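Local coordinates for DNA topoisomerase 2-associated protein PAT1 (Saccharomyces cerevisiae, PDB 5LMG) that activates mRNA decapping and represses translation in yeast, its C-terminal domain directly contacting the Dcp2 decapping enzyme and the Xrn1 exonuclease, at residues A[247-250]-A[251-254]; A[253-257]-A[258-262]. The protein carries 2 engineered substitutions. All coordinates share one frame; numbering follows the deposited sequence.

Overall arrangement
Both contacts are local and overlap at Ile253 and Phe254 along a single run of chain, between helix 234-246 and the first turns of helix 257-267. Contact 1 (247-254) is a 3-10 turn within the connecting loop; contact 2 (253-262) takes the chain through two prolines into the next helix. Their centres lie 14 Å apart. Contact 1 is partly buried, its side chains reaching helices 275-286 and 290-322, whereas contact 2 is a surface contact. Together they join helix 234-246 to helix 257-267 through one continuous loop in this largely helical C-terminal domain, whose family belongs to the TPR clan.

Contact 1 of 2, residues A[247-250]-A[251-254]; sequences ESKI and QLIF
Ile250 packs its CB against Gln251 N, 3.4 Å away, at the start of a 3-10 turn in the loop between helices 234-246 and 257-267. The evidence for the turn is a pair of successive i to i+3 bonds: Leu252 N donates to Lys249 O at 3.1 Å, and Ile253 N to Ile250 O at 3.3 Å. The second is the straighter, 166° at the hydrogen against 144°.

Ile250 starts away from the residues that follow, though its CB and CG2 stay near Gln251 N, and its side chain packs on Val300 of helix 290-322. Lys249 and Leu252 lie on a more accessible side: Leu252 CB comes within 3.3 Å of Lys249 O, and Leu252 CD1 meets Lys249 CB at 4.0 Å. Lys249 then bends at chi3, and its NZ bonds to Ser245 O. Ile253 backs the turn from behind, holding CG1 between its backbone N and carbonyl carbon (chi1 75°); that branch packs tightly on Ile250 O, with CG1 to O at 3.1 Å, and CG2 flanks the same oxygen. Its side chain also reaches Ile277, Phe280 and Leu281 of helix 275-286, so the turn sets two apolar side chains against two helices. Gln251 turns its amide to Glu303, and its backbone N donates to a water at 3.2 Å, which in turn donates weakly to Ser248 O.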
ATOM      1  N   GLU A 247       8.879 -12.488  -9.029  1.00 42.49           N
ATOM      2  CA  GLU A 247      10.090 -12.598  -9.837  1.00 42.01           C
ATOM      3  C   GLU A 247       9.812 -12.396 -11.318  1.00 46.03           C
ATOM      4  O   GLU A 247       8.825 -12.927 -11.828  1.00 46.22           O
ATOM      5  CB  GLU A 247      10.788 -13.938  -9.565  1.00 43.43           C
ATOM      6  CG  GLU A 247      12.251 -13.929  -9.948  1.00 52.40           C
ATOM      7  CD  GLU A 247      12.972 -15.214  -9.591  1.00 69.08           C
ATOM      8  OE1 GLU A 247      12.288 -16.220  -9.288  1.00 59.07           O
ATOM      9  OE2 GLU A 247      14.221 -15.227  -9.650  1.00 61.27           O
ATOM     10  N   SER A 248      10.662 -11.581 -11.982  1.00 42.94           N
ATOM     11  CA  SER A 248      10.581 -11.137 -13.396  1.00 43.50           C
ATOM     12  C   SER A 248       9.455 -10.084 -13.658  1.00 46.77           C
ATOM     13  O   SER A 248       9.340  -9.589 -14.785  1.00 46.49           O
ATOM     14  CB  SER A 248      10.482 -12.315 -14.367  1.00 47.13           C
ATOM     15  OG  SER A 248       9.140 -12.753 -14.509  1.00 55.98           O
ATOM     16  N   LYS A 249       8.648  -9.731 -12.618  1.00 42.65           N
ATOM     17  CA  LYS A 249       7.539  -8.771 -12.708  1.00 42.25           C
ATOM     18  C   LYS A 249       7.670  -7.576 -11.725  1.00 44.45           C
ATOM     19  O   LYS A 249       6.750  -6.760 -11.655  1.00 42.52           O
ATOM     20  CB  LYS A 249       6.189  -9.500 -12.503  1.00 45.06           C
ATOM     21  CG  LYS A 249       5.865 -10.529 -13.594  1.00 56.56           C
ATOM     22  CD  LYS A 249       4.824 -11.560 -13.163  1.00 65.66           C
ATOM     23  CE  LYS A 249       5.418 -12.737 -12.419  1.00 73.66           C
ATOM     24  NZ  LYS A 249       4.402 -13.784 -12.129  1.00 78.49           N
ATOM     25  N   ILE A 250       8.809  -7.467 -10.986  1.00 41.29           N
ATOM     26  CA  ILE A 250       9.077  -6.415  -9.987  1.00 41.67           C
ATOM     27  C   ILE A 250       8.950  -4.982 -10.581  1.00 46.03           C
ATOM     28  O   ILE A 250       8.388  -4.105  -9.920  1.00 45.29           O
ATOM     29  CB  ILE A 250      10.427  -6.635  -9.228  1.00 44.45           C
ATOM     30  CG1 ILE A 250      10.388  -7.957  -8.411  1.00 45.32           C
ATOM     31  CG2 ILE A 250      10.763  -5.451  -8.292  1.00 44.29           C
ATOM     32  CD1 ILE A 250      11.808  -8.550  -7.985  1.00 46.92           C
ATOM     33  N   GLN A 251       9.424  -4.761 -11.821  1.00 43.30           N
ATOM     34  CA  GLN A 251       9.345  -3.462 -12.505  1.00 43.84           C
ATOM     35  C   GLN A 251       7.879  -2.969 -12.706  1.00 46.47           C
ATOM     36  O   GLN A 251       7.639  -1.755 -12.716  1.00 44.09           O
ATOM     37  CB  GLN A 251      10.144  -3.507 -13.831  1.00 45.88           C
ATOM     38  CG  GLN A 251       9.723  -2.518 -14.936  1.00 68.20           C
ATOM     39  CD  GLN A 251      10.115  -1.084 -14.657  1.00 87.79           C
ATOM     40  OE1 GLN A 251      11.296  -0.754 -14.483  1.00 87.57           O
ATOM     41  NE2 GLN A 251       9.136  -0.188 -14.686  1.00 71.65           N
ATOM     42  N   LEU A 252       6.909  -3.911 -12.790  1.00 43.36           N
ATOM     43  CA  LEU A 252       5.481  -3.598 -12.998  1.00 42.71           C
ATOM     44  C   LEU A 252       4.827  -2.829 -11.828  1.00 45.67           C
ATOM     45  O   LEU A 252       3.709  -2.334 -11.966  1.00 45.57           O
ATOM     46  CB  LEU A 252       4.676  -4.859 -13.353  1.00 42.71           C
ATOM     47  CG  LEU A 252       5.125  -5.660 -14.590  1.00 48.17           C
ATOM     48  CD1 LEU A 252       4.208  -6.857 -14.806  1.00 48.50           C
ATOM     49  CD2 LEU A 252       5.160  -4.787 -15.863  1.00 50.78           C
ATOM     50  N   ILE A 253       5.528  -2.702 -10.694  1.00 40.84           N
ATOM     51  CA  ILE A 253       5.054  -1.929  -9.548  1.00 39.58           C
ATOM     52  C   ILE A 253       5.129  -0.406  -9.853  1.00 42.74           C
ATOM     53  O   ILE A 253       4.430   0.372  -9.208  1.00 42.36           O
ATOM     54  CB  ILE A 253       5.751  -2.330  -8.217  1.00 41.95           C
ATOM     55  CG1 ILE A 253       7.204  -1.798  -8.136  1.00 41.56           C
ATOM     56  CG2 ILE A 253       5.672  -3.854  -7.960  1.00 43.23           C
ATOM     57  CD1 ILE A 253       7.926  -2.093  -6.818  1.00 46.74           C
ATOM     58  N   PHE A 254       5.971   0.002 -10.839  1.00 38.71           N
ATOM     59  CA  PHE A 254       6.126   1.403 -11.273  1.00 39.12           C
ATOM     60  C   PHE A 254       5.115   1.651 -12.414  1.00 44.25           C
ATOM     61  O   PHE A 254       5.249   1.030 -13.469  1.00 43.85           O
ATOM     62  CB  PHE A 254       7.570   1.687 -11.732  1.00 40.40           C
ATOM     63  CG  PHE A 254       8.607   1.659 -10.633  1.00 41.30           C
ATOM     64  CD1 PHE A 254       9.197   0.462 -10.238  1.00 43.54           C
ATOM     65  CD2 PHE A 254       8.996   2.834  -9.990  1.00 42.30           C
ATOM     66  CE1 PHE A 254      10.156   0.437  -9.214  1.00 43.84           C
ATOM     67  CE2 PHE A 254       9.963   2.813  -8.977  1.00 44.19           C
ATOM     68  CZ  PHE A 254      10.549   1.613  -8.604  1.00 42.07           C
TER
HETATM   69  O   HOH W   1      10.831  -6.774 -13.820  1.00 47.71           O

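Contact 2 of 2, residues A[253-257]-A[258-262]; sequences IFPPR and EYNDH. With EDO (1,2-ethanediol), chain H; EDO (1,2-ethanediol), chain K.
Pro256 O accepts two backbone N-H groups at the start of helix 257-267, where Pro256 is the N-cap residue. The main bond comes from Asn260 N at 3.1 Å, nearly straight (164°); Tyr259 N adds a weak, bent one. The next helical bond, Asp261 N to Arg257 O at 2.9 Å, continues the i to i+4 pattern.

Pro255, just ahead of the cap, points its side chain at the helix. Its CB lies 3.5 Å from Tyr259 CD2, while Asn260 OD1 meets the same Pro255 CB at 3.9 Å, the asparagine side chain crossing the proline at about a right angle. With CG anti to the backbone N (chi1 -179°), the Tyr259 ring is carried to Pro255, which it meets obliquely, and its hydroxyl on to a 1,2-ethanediol, probably from the crystallisation liquor, 2.7 Å from Tyr259 OH to O1 of that molecule. Tyr143, from a loop, also touches Tyr259 and Pro256. Trimming Tyr259 to an alanine is likely to leave Pro255 CB without its aromatic neighbour and Tyr143 facing a gap, the hydroxyl's bond going with the ring. Asn260 ND2 makes a weak bond to O2 of a second ethanediol of like origin, and that O2 lies 2.8 Å from Pro255 O; Asn260 OD1 is buried without a polar partner.

On the exposed side Arg257 doubles back, bent at chi2 and chi3, to set its guanidinium against Asp261. The planes stand 79° apart and the carboxylate comes over one guanidinium face, so the salt bridge rests on charge alone, with Arg257 NH2 2.8 Å from Asp261 OD2 and no N-H aimed at that oxygen.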
ATOM      1  N   ILE A 253       5.528  -2.702 -10.694  1.00 40.84           N
ATOM      2  CA  ILE A 253       5.054  -1.929  -9.548  1.00 39.58           C
ATOM      3  C   ILE A 253       5.129  -0.406  -9.853  1.00 42.74           C
ATOM      4  O   ILE A 253       4.430   0.372  -9.208  1.00 42.36           O
ATOM      5  CB  ILE A 253       5.751  -2.330  -8.217  1.00 41.95           C
ATOM      6  CG1 ILE A 253       7.204  -1.798  -8.136  1.00 41.56           C
ATOM      7  CG2 ILE A 253       5.672  -3.854  -7.960  1.00 43.23           C
ATOM      8  CD1 ILE A 253       7.926  -2.093  -6.818  1.00 46.74           C
ATOM      9  N   PHE A 254       5.971   0.002 -10.839  1.00 38.71           N
ATOM     10  CA  PHE A 254       6.126   1.403 -11.273  1.00 39.12           C
ATOM     11  C   PHE A 254       5.115   1.651 -12.414  1.00 44.25           C
ATOM     12  O   PHE A 254       5.249   1.030 -13.469  1.00 43.85           O
ATOM     13  CB  PHE A 254       7.570   1.687 -11.732  1.00 40.40           C
ATOM     14  CG  PHE A 254       8.607   1.659 -10.633  1.00 41.30           C
ATOM     15  CD1 PHE A 254       9.197   0.462 -10.238  1.00 43.54           C
ATOM     16  CD2 PHE A 254       8.996   2.834  -9.990  1.00 42.30           C
ATOM     17  CE1 PHE A 254      10.156   0.437  -9.214  1.00 43.84           C
ATOM     18  CE2 PHE A 254       9.963   2.813  -8.977  1.00 44.19           C
ATOM     19  CZ  PHE A 254      10.549   1.613  -8.604  1.00 42.07           C
ATOM     20  N   PRO A 255       4.065   2.488 -12.200  1.00 41.54           N
ATOM     21  CA  PRO A 255       3.052   2.693 -13.259  1.00 42.43           C
ATOM     22  C   PRO A 255       3.578   3.410 -14.505  1.00 45.98           C
ATOM     23  O   PRO A 255       4.583   4.128 -14.399  1.00 44.39           O
ATOM     24  CB  PRO A 255       1.959   3.529 -12.563  1.00 43.63           C
ATOM     25  CG  PRO A 255       2.231   3.402 -11.103  1.00 47.55           C
ATOM     26  CD  PRO A 255       3.726   3.266 -10.997  1.00 43.03           C
ATOM     27  N   PRO A 256       2.922   3.240 -15.685  1.00 43.28           N
ATOM     28  CA  PRO A 256       3.374   3.961 -16.885  1.00 44.01           C
ATOM     29  C   PRO A 256       3.253   5.470 -16.717  1.00 48.08           C
ATOM     30  O   PRO A 256       2.479   5.960 -15.887  1.00 46.30           O
ATOM     31  CB  PRO A 256       2.440   3.464 -18.000  1.00 46.27           C
ATOM     32  CG  PRO A 256       1.710   2.300 -17.432  1.00 50.58           C
ATOM     33  CD  PRO A 256       1.699   2.463 -15.962  1.00 45.22           C
ATOM     34  N   ARG A 257       4.042   6.195 -17.496  1.00 45.81           N
ATOM     35  CA  ARG A 257       4.097   7.644 -17.472  1.00 46.38           C
ATOM     36  C   ARG A 257       2.773   8.317 -17.831  1.00 49.61           C
ATOM     37  O   ARG A 257       2.451   9.365 -17.271  1.00 48.96           O
ATOM     38  CB  ARG A 257       5.193   8.091 -18.419  1.00 51.54           C
ATOM     39  CG  ARG A 257       6.139   9.123 -17.838  1.00 68.11           C
ATOM     40  CD  ARG A 257       5.652  10.533 -18.082  1.00 79.57           C
ATOM     41  NE  ARG A 257       5.047  10.684 -19.405  1.00 87.47           N
ATOM     42  CZ  ARG A 257       4.761  11.850 -19.967  1.00 99.23           C
ATOM     43  NH1 ARG A 257       4.194  11.893 -21.165  1.00 84.78           N
ATOM     44  NH2 ARG A 257       5.004  12.985 -19.320  1.00 83.50           N
ATOM     45  N   GLU A 258       2.009   7.721 -18.764  1.00 46.39           N
ATOM     46  CA  GLU A 258       0.703   8.242 -19.189  1.00 46.45           C
ATOM     47  C   GLU A 258      -0.275   8.214 -18.006  1.00 49.08           C
ATOM     48  O   GLU A 258      -1.081   9.135 -17.845  1.00 47.91           O
ATOM     49  CB  GLU A 258       0.128   7.524 -20.439  1.00 48.37           C
ATOM     50  CG  GLU A 258       0.802   6.223 -20.864  1.00 64.53           C
ATOM     51  CD  GLU A 258       2.215   6.334 -21.412  1.00 77.08           C
ATOM     52  OE1 GLU A 258       2.407   6.965 -22.478  1.00 68.97           O
ATOM     53  OE2 GLU A 258       3.138   5.808 -20.750  1.00 63.22           O
ATOM     54  N   TYR A 259      -0.144   7.177 -17.135  1.00 43.80           N
ATOM     55  CA  TYR A 259      -0.939   7.051 -15.923  1.00 41.87           C
ATOM     56  C   TYR A 259      -0.534   8.138 -14.931  1.00 45.23           C
ATOM     57  O   TYR A 259      -1.417   8.846 -14.438  1.00 44.05           O
ATOM     58  CB  TYR A 259      -0.767   5.665 -15.317  1.00 41.59           C
ATOM     59  CG  TYR A 259      -1.562   5.421 -14.057  1.00 42.15           C
ATOM     60  CD1 TYR A 259      -2.905   5.060 -14.116  1.00 43.53           C
ATOM     61  CD2 TYR A 259      -0.951   5.461 -12.806  1.00 42.73           C
ATOM     62  CE1 TYR A 259      -3.626   4.761 -12.963  1.00 43.78           C
ATOM     63  CE2 TYR A 259      -1.652   5.132 -11.648  1.00 43.50           C
ATOM     64  CZ  TYR A 259      -2.984   4.762 -11.734  1.00 49.30           C
ATOM     65  OH  TYR A 259      -3.678   4.436 -10.601  1.00 48.58           O
ATOM     66  N   ASN A 260       0.785   8.296 -14.669  1.00 41.49           N
ATOM     67  CA  ASN A 260       1.304   9.324 -13.755  1.00 42.42           C
ATOM     68  C   ASN A 260       0.815  10.721 -14.137  1.00 48.25           C
ATOM     69  O   ASN A 260       0.285  11.439 -13.282  1.00 46.30           O
ATOM     70  CB  ASN A 260       2.833   9.291 -13.694  1.00 44.24           C
ATOM     71  CG  ASN A 260       3.421   8.062 -13.050  1.00 60.72           C
ATOM     72  OD1 ASN A 260       2.752   7.302 -12.340  1.00 52.48           O
ATOM     73  ND2 ASN A 260       4.709   7.853 -13.273  1.00 51.48           N
ATOM     74  N   ASP A 261       0.941  11.078 -15.435  1.00 46.40           N
ATOM     75  CA  ASP A 261       0.493  12.357 -15.995  1.00 46.88           C
ATOM     76  C   ASP A 261      -0.951  12.663 -15.666  1.00 49.38           C
ATOM     77  O   ASP A 261      -1.261  13.783 -15.247  1.00 47.83           O
ATOM     78  CB  ASP A 261       0.652  12.344 -17.518  1.00 49.87           C
ATOM     79  CG  ASP A 261       2.049  12.649 -18.023  1.00 68.53           C
ATOM     80  OD1 ASP A 261       3.015  12.568 -17.216  1.00 68.84           O
ATOM     81  OD2 ASP A 261       2.184  12.973 -19.222  1.00 79.61           O
ATOM     82  N   HIS A 262      -1.830  11.672 -15.907  1.00 45.84           N
ATOM     83  CA  HIS A 262      -3.264  11.729 -15.675  1.00 46.74           C
ATOM     84  C   HIS A 262      -3.576  12.061 -14.211  1.00 51.37           C
ATOM     85  O   HIS A 262      -4.359  12.988 -13.963  1.00 51.16           O
ATOM     86  CB  HIS A 262      -3.929  10.420 -16.146  1.00 48.01           C
ATOM     87  CG  HIS A 262      -5.409  10.392 -15.937  1.00 51.62           C
ATOM     88  ND1 HIS A 262      -6.271  11.007 -16.821  1.00 54.22           N
ATOM     89  CD2 HIS A 262      -6.128   9.840 -14.934  1.00 53.06           C
ATOM     90  CE1 HIS A 262      -7.485  10.807 -16.336  1.00 53.73           C
ATOM     91  NE2 HIS A 262      -7.449  10.104 -15.205  1.00 53.41           N
TER
HETATM   92  C1  EDO H 804       8.604   6.073 -13.472  1.00 66.28           C
HETATM   93  O1  EDO H 804       9.304   5.944 -12.243  1.00 65.04           O
HETATM   94  C2  EDO H 804       7.565   4.934 -13.588  1.00 67.62           C
HETATM   95  O2  EDO H 804       6.493   5.095 -12.653  1.00 65.39           O
HETATM   96  C1  EDO K 807      -2.703   5.962  -7.881  1.00 68.53           C
HETATM   97  O1  EDO K 807      -3.947   5.301  -8.029  1.00 69.14           O
HETATM   98  C2  EDO K 807      -2.864   7.172  -6.942  1.00 68.38           C
HETATM   99  O2  EDO K 807      -1.609   7.828  -6.843  1.00 68.81           O